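Local coordinates for protein 6-phospho-alpha-glucosidase (Merdibacter massiliensis, PDB 6VC6) that probably hydrolyses 6-phospho-alpha-glucosides to release glucose 6-phosphate, as a family 4 glycosyl hydrolase that uses NAD and a manganese ion, at residues Asp238-Asp243 with Ala284-Asp289; Tyr245-Thr250 with Tyr267-Tyr272. One frame throughout, in Å; residues are numbered along the deposited sequence.

Contact 1. Residues Asp238-Asp243 with Ala284-Asp289; sequences DQSWLD and ADEVID. With G6P (6-O-phosphono-alpha-D-glucopyranose), chain F.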
loop_
_atom_site.group_PDB
_atom_site.type_symbol
_atom_site.label_atom_id
_atom_site.label_comp_id
_atom_site.label_asym_id
_atom_site.label_seq_id
_atom_site.Cartn_x
_atom_site.Cartn_y
_atom_site.Cartn_z
ATOM N N ASP A 238 9.108 -13.463 6.949
ATOM C CA ASP A 238 9.866 -14.308 6.039
ATOM C C ASP A 238 11.283 -13.766 5.871
ATOM O O ASP A 238 11.576 -12.607 6.178
ATOM C CB ASP A 238 9.165 -14.399 4.684
ATOM C CG ASP A 238 7.918 -15.263 4.729
ATOM O OD1 ASP A 238 7.899 -16.240 5.507
ATOM O OD2 ASP A 238 6.957 -14.965 3.988
ATOM N N GLN A 239 12.170 -14.632 5.373
ATOM C CA GLN A 239 13.582 -14.273 5.274
ATOM C C GLN A 239 13.794 -13.081 4.349
ATOM O O GLN A 239 14.670 -12.245 4.595
ATOM C CB GLN A 239 14.396 -15.476 4.798
ATOM C CG GLN A 239 15.892 -15.218 4.707
ATOM C CD GLN A 239 16.496 -14.822 6.041
ATOM O OE1 GLN A 239 16.180 -15.406 7.077
ATOM N NE2 GLN A 239 17.370 -13.821 6.021
ATOM N N SER A 240 12.997 -12.983 3.280
ATOM C CA SER A 240 13.153 -11.872 2.347
ATOM C C SER A 240 12.868 -10.531 3.012
ATOM O O SER A 240 13.487 -9.521 2.659
ATOM C CB SER A 240 12.241 -12.071 1.135
ATOM O OG SER A 240 10.876 -12.058 1.516
ATOM N N TRP A 241 11.944 -10.500 3.974
ATOM C CA TRP A 241 11.652 -9.251 4.671
ATOM C C TRP A 241 12.756 -8.896 5.659
ATOM O O TRP A 241 13.061 -7.715 5.859
ATOM C CB TRP A 241 10.303 -9.346 5.382
ATOM C CG TRP A 241 9.155 -8.856 4.554
ATOM C CD1 TRP A 241 8.051 -9.568 4.182
ATOM C CD2 TRP A 241 8.996 -7.547 3.990
ATOM N NE1 TRP A 241 7.215 -8.783 3.424
ATOM C CE2 TRP A 241 7.773 -7.539 3.291
ATOM C CE3 TRP A 241 9.770 -6.382 4.008
ATOM C CZ2 TRP A 241 7.305 -6.412 2.618
ATOM C CZ3 TRP A 241 9.304 -5.265 3.339
ATOM C CH2 TRP A 241 8.083 -5.288 2.653
ATOM N N LEU A 242 13.362 -9.905 6.289
ATOM C CA LEU A 242 14.477 -9.644 7.193
ATOM C C LEU A 242 15.676 -9.084 6.437
ATOM O O LEU A 242 16.395 -8.220 6.950
ATOM C CB LEU A 242 14.859 -10.923 7.939
ATOM C CG LEU A 242 13.755 -11.568 8.777
ATOM C CD1 LEU A 242 14.209 -12.912 9.325
ATOM C CD2 LEU A 242 13.331 -10.643 9.903
ATOM N N ASP A 243 15.905 -9.565 5.213
ATOM C CA ASP A 243 16.992 -9.027 4.401
ATOM C C ASP A 243 16.689 -7.603 3.950
ATOM O O ASP A 243 17.590 -6.758 3.898
ATOM C CB ASP A 243 17.242 -9.928 3.192
ATOM C CG ASP A 243 17.410 -11.385 3.574
ATOM O OD1 ASP A 243 16.994 -12.259 2.784
ATOM O OD2 ASP A 243 17.958 -11.657 4.663
ATOM N N ALA A 284 5.931 -13.605 -4.825
ATOM C CA ALA A 284 4.554 -14.050 -5.016
ATOM C C ALA A 284 4.412 -15.534 -4.705
ATOM O O ALA A 284 3.392 -15.967 -4.154
ATOM C CB ALA A 284 4.093 -13.754 -6.442
ATOM N N ASP A 285 5.430 -16.329 -5.044
ATOM C CA ASP A 285 5.419 -17.740 -4.676
ATOM C C ASP A 285 5.580 -17.917 -3.170
ATOM O O ASP A 285 4.991 -18.831 -2.580
ATOM C CB ASP A 285 6.520 -18.488 -5.427
ATOM C CG ASP A 285 6.345 -18.425 -6.931
ATOM O OD1 ASP A 285 5.261 -18.808 -7.421
ATOM O OD2 ASP A 285 7.291 -17.993 -7.624
ATOM N N GLU A 286 6.378 -17.053 -2.533
ATOM C CA GLU A 286 6.516 -17.104 -1.080
ATOM C C GLU A 286 5.188 -16.816 -0.394
ATOM O O GLU A 286 4.839 -17.465 0.600
ATOM C CB GLU A 286 7.573 -16.105 -0.609
ATOM C CG GLU A 286 8.937 -16.254 -1.248
ATOM C CD GLU A 286 9.864 -15.113 -0.879
ATOM O OE1 GLU A 286 10.736 -14.761 -1.702
ATOM O OE2 GLU A 286 9.717 -14.562 0.233
ATOM N N VAL A 287 4.438 -15.838 -0.907
ATOM C CA VAL A 287 3.134 -15.521 -0.338
ATOM C C VAL A 287 2.157 -16.660 -0.580
ATOM O O VAL A 287 1.390 -17.036 0.316
ATOM C CB VAL A 287 2.606 -14.194 -0.910
ATOM C CG1 VAL A 287 1.177 -13.947 -0.444
ATOM C CG2 VAL A 287 3.513 -13.044 -0.506
ATOM N N ILE A 288 2.161 -17.224 -1.789
ATOM C CA ILE A 288 1.280 -18.353 -2.057
ATOM C C ILE A 288 1.613 -19.514 -1.130
ATOM O O ILE A 288 0.717 -20.130 -0.550
ATOM C CB ILE A 288 1.346 -18.758 -3.539
ATOM C CG1 ILE A 288 0.705 -17.672 -4.405
ATOM C CG2 ILE A 288 0.612 -20.074 -3.760
ATOM C CD1 ILE A 288 0.848 -17.906 -5.896
ATOM N N ASP A 289 2.899 -19.804 -0.932
ATOM C CA ASP A 289 3.247 -20.896 -0.034
ATOM C C ASP A 289 3.199 -20.498 1.437
ATOM O O ASP A 289 3.213 -21.380 2.303
ATOM C CB ASP A 289 4.635 -21.437 -0.370
ATOM C CG ASP A 289 4.671 -22.161 -1.697
ATOM O OD1 ASP A 289 5.701 -22.064 -2.393
ATOM O OD2 ASP A 289 3.670 -22.827 -2.043
HETATM C C1 G6P F . 4.982 -3.448 2.272
HETATM C C2 G6P F . 4.142 -2.373 1.569
HETATM C C3 G6P F . 2.946 -2.911 0.804
HETATM C C4 G6P F . 3.353 -4.173 0.079
HETATM C C5 G6P F . 3.624 -5.230 1.133
HETATM C C6 G6P F . 4.151 -6.491 0.462
HETATM O O1 G6P F . 5.068 -3.146 3.671
HETATM O O2 G6P F . 3.686 -1.421 2.539
HETATM O O3 G6P F . 2.468 -1.941 -0.133
HETATM O O4 G6P F . 2.288 -4.596 -0.776
HETATM O O5 G6P F . 4.602 -4.829 2.100
HETATM O O6 G6P F . 3.852 -7.609 1.290
HETATM P P G6P F . 4.002 -9.107 0.724
HETATM O O1P G6P F . 2.689 -9.332 0.013
HETATM O O2P G6P F . 5.206 -9.050 -0.187
HETATM O O3P G6P F . 4.215 -9.943 1.964
HETATM O O HOH W 1 4.109 -15.507 3.285
HETATM O O HOH W 2 11.483 -15.287 2.242
#
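S240 and E286 carry the direct contact. S240 OG and E286 OE2 are hydrogen-bonded at 3.0 Å, although the hydroxyl proton has another acceptor within reach. The E286 side chain is extended beyond CG (chi2 172°), which carries its carboxylate across to the first turn of the other helix. Two waters add to the bridge. One donates to E286 OE2 at 2.8 Å and accepts from S240 N at 2.9 Å. The other donates to D238 OD2 at 3.0 Å and, weakly, to the backbone O of E286. The D238 and E286 carboxylates are like charges, but R283 forms salt bridges with both and probably offsets their repulsion. The same arginine binds glucose 6-phosphate. W241 and V287 line that pocket: W241 CZ2 is 3.2 Å from the ring oxygen O5 of the sugar, and V287 CG2 is 3.8 Å from the phosphate oxygen O1P. The sugar oxygen sits at the indole edge, near its plane. Replacing W241 by alanine removes the indole, which would probably leave a gap beside the sugar ring and R237 without its cation-pi partner. Helix 239-246 meets helix 283-289 beside the phosphate end of the pocket, and V287 and I288 pack against helix 89-102.

Contact 2. Residues Tyr245-Thr250 with Tyr267-Tyr272; sequences YGFVQT and YLYPDY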
loop_
_atom_site.group_PDB
_atom_site.type_symbol
_atom_site.label_atom_id
_atom_site.label_comp_id
_atom_site.label_asym_id
_atom_site.label_seq_id
_atom_site.Cartn_x
_atom_site.Cartn_y
_atom_site.Cartn_z
ATOM N N TYR A 245 14.789 -5.320 5.523
ATOM C CA TYR A 245 14.954 -4.421 6.661
ATOM C C TYR A 245 16.414 -4.329 7.087
ATOM O O TYR A 245 16.891 -3.249 7.454
ATOM C CB TYR A 245 14.083 -4.887 7.826
ATOM C CG TYR A 245 12.688 -4.309 7.813
ATOM C CD1 TYR A 245 12.364 -3.209 8.596
ATOM C CD2 TYR A 245 11.694 -4.864 7.018
ATOM C CE1 TYR A 245 11.090 -2.677 8.587
ATOM C CE2 TYR A 245 10.416 -4.338 7.002
ATOM C CZ TYR A 245 10.120 -3.246 7.789
ATOM O OH TYR A 245 8.849 -2.718 7.776
ATOM N N GLY A 246 17.138 -5.450 7.047
ATOM C CA GLY A 246 18.539 -5.429 7.424
ATOM C C GLY A 246 19.400 -4.605 6.490
ATOM O O GLY A 246 20.438 -4.077 6.901
ATOM N N PHE A 247 18.983 -4.474 5.229
ATOM C CA PHE A 247 19.739 -3.714 4.240
ATOM C C PHE A 247 19.779 -2.221 4.543
ATOM O O PHE A 247 20.590 -1.508 3.941
ATOM C CB PHE A 247 19.148 -3.949 2.849
ATOM C CG PHE A 247 20.030 -3.482 1.728
ATOM C CD1 PHE A 247 21.165 -4.195 1.377
ATOM C CD2 PHE A 247 19.721 -2.332 1.020
ATOM C CE1 PHE A 247 21.977 -3.768 0.343
ATOM C CE2 PHE A 247 20.529 -1.901 -0.014
ATOM C CZ PHE A 247 21.658 -2.619 -0.353
ATOM N N VAL A 248 18.932 -1.732 5.454
ATOM C CA VAL A 248 18.965 -0.307 5.768
ATOM C C VAL A 248 20.284 0.069 6.434
ATOM O O VAL A 248 20.757 1.205 6.298
ATOM C CB VAL A 248 17.751 0.068 6.644
ATOM C CG1 VAL A 248 16.444 -0.211 5.915
ATOM C CG2 VAL A 248 17.796 -0.695 7.958
ATOM N N GLN A 249 20.952 -0.882 7.095
ATOM C CA GLN A 249 22.264 -0.603 7.672
ATOM C C GLN A 249 23.260 -0.173 6.601
ATOM O O GLN A 249 24.019 0.783 6.797
ATOM C CB GLN A 249 22.778 -1.833 8.421
ATOM C CG GLN A 249 24.072 -1.604 9.185
ATOM C CD GLN A 249 24.550 -2.848 9.908
ATOM O OE1 GLN A 249 24.549 -3.945 9.349
ATOM N NE2 GLN A 249 24.962 -2.683 11.159
ATOM N N THR A 250 23.271 -0.868 5.461
ATOM C CA THR A 250 24.142 -0.473 4.357
ATOM C C THR A 250 23.744 0.892 3.811
ATOM O O THR A 250 24.598 1.753 3.570
ATOM C CB THR A 250 24.093 -1.528 3.249
ATOM O OG1 THR A 250 24.656 -2.757 3.726
ATOM C CG2 THR A 250 24.870 -1.060 2.026
ATOM N N TYR A 267 15.863 1.355 -5.659
ATOM C CA TYR A 267 16.220 2.460 -6.540
ATOM C C TYR A 267 17.673 2.887 -6.379
ATOM O O TYR A 267 18.265 3.414 -7.327
ATOM C CB TYR A 267 15.289 3.645 -6.287
ATOM C CG TYR A 267 13.845 3.345 -6.613
ATOM C CD1 TYR A 267 13.381 3.404 -7.920
ATOM C CD2 TYR A 267 12.947 2.989 -5.614
ATOM C CE1 TYR A 267 12.064 3.126 -8.225
ATOM C CE2 TYR A 267 11.625 2.708 -5.909
ATOM C CZ TYR A 267 11.190 2.777 -7.216
ATOM O OH TYR A 267 9.876 2.499 -7.518
ATOM N N LEU A 268 18.261 2.677 -5.203
ATOM C CA LEU A 268 19.650 3.051 -4.975
ATOM C C LEU A 268 20.627 1.905 -5.195
ATOM O O LEU A 268 21.814 2.164 -5.419
ATOM C CB LEU A 268 19.827 3.600 -3.554
ATOM C CG LEU A 268 19.129 4.931 -3.266
ATOM C CD1 LEU A 268 19.289 5.320 -1.804
ATOM C CD2 LEU A 268 19.664 6.025 -4.178
ATOM N N TYR A 269 20.164 0.656 -5.142
ATOM C CA TYR A 269 21.027 -0.511 -5.338
ATOM C C TYR A 269 20.340 -1.520 -6.251
ATOM O O TYR A 269 20.071 -2.657 -5.855
ATOM C CB TYR A 269 21.383 -1.152 -3.995
ATOM C CG TYR A 269 21.979 -0.209 -2.972
ATOM C CD1 TYR A 269 23.350 -0.159 -2.765
ATOM C CD2 TYR A 269 21.169 0.617 -2.200
ATOM C CE1 TYR A 269 23.901 0.694 -1.828
ATOM C CE2 TYR A 269 21.711 1.475 -1.263
ATOM C CZ TYR A 269 23.077 1.510 -1.081
ATOM O OH TYR A 269 23.622 2.361 -0.148
ATOM N N PRO A 270 20.051 -1.139 -7.502
ATOM C CA PRO A 270 19.377 -2.092 -8.398
ATOM C C PRO A 270 20.244 -3.282 -8.768
ATOM O O PRO A 270 19.713 -4.384 -8.950
ATOM C CB PRO A 270 19.033 -1.238 -9.624
ATOM C CG PRO A 270 20.066 -0.172 -9.629
ATOM C CD PRO A 270 20.355 0.132 -8.184
ATOM N N ASP A 271 21.562 -3.097 -8.878
ATOM C CA ASP A 271 22.446 -4.215 -9.190
ATOM C C ASP A 271 22.444 -5.244 -8.066
ATOM O O ASP A 271 22.294 -6.447 -8.309
ATOM C CB ASP A 271 23.864 -3.706 -9.451
ATOM C CG ASP A 271 23.982 -2.950 -10.759
ATOM O OD1 ASP A 271 23.037 -3.013 -11.574
ATOM O OD2 ASP A 271 25.021 -2.290 -10.972
ATOM N N TYR A 272 22.609 -4.784 -6.823
ATOM C CA TYR A 272 22.645 -5.705 -5.690
ATOM C C TYR A 272 21.299 -6.389 -5.487
ATOM O O TYR A 272 21.245 -7.601 -5.246
ATOM C CB TYR A 272 23.066 -4.959 -4.422
ATOM C CG TYR A 272 23.161 -5.831 -3.189
ATOM C CD1 TYR A 272 22.051 -6.055 -2.383
ATOM C CD2 TYR A 272 24.363 -6.425 -2.827
ATOM C CE1 TYR A 272 22.134 -6.851 -1.257
ATOM C CE2 TYR A 272 24.456 -7.220 -1.700
ATOM C CZ TYR A 272 23.339 -7.430 -0.920
ATOM O OH TYR A 272 23.423 -8.221 0.202
#
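F247 and Y269 are the closest backbone points, their CA atoms 10.2 Å apart, so the two segments meet through long side chains. Y269 lies between helices 264-268 and 270-275; F247 is near the junction of helices 239-246 and 248-254. F247 CG is anti to the backbone N (chi1 -166°), which sends the ring out to the tyrosines. Its edge points at one face of Y269 in a T-shaped pair, with centroids 4.9 Å apart and planes at 89°. The closest atoms are F247 CE2 and Y269 CD2, at 3.4 Å. This is an aromatic cluster of three rings joining two places where one helix gives way to the next, at the surface of the family 4 C-terminal domain. The third ring, Y272, lies nearly parallel to F247 but is slid aside, so the two barely overlap. Their planes differ by 24°, and F247 CE1 meets Y272 CE1 at 3.5 Å. T250 CB stands 4.2 Å above one face of F247, toward the rim of the ring. T250 CG2 is also 4.2 Å from Y269 OH. That hydroxyl is hydrogen-bonded to D254, which ties Y269 to helix 248-254. K273 makes a cation-pi contact with F247, and Y272 meets the ring of H276.

How the contacts relate
From the N terminus, the chain reaches 238-243 first, at the start of helix 239-246. The next segment, 245-250, carries the chain from that helix into helix 248-254. The chain then passes through 16 residues to 267-272, where contact 2 closes the inner loop. It runs on past helix 270-275 to helix 283-289, and 284-289 closes the outer loop of 40 residues. Contact 2 is therefore nested inside contact 1. Their centres are about 17 Å apart, and helix 239-246 serves both. One end of this helix borders the glucose 6-phosphate pocket; the other leads to the surface helix junctions joined by contact 2.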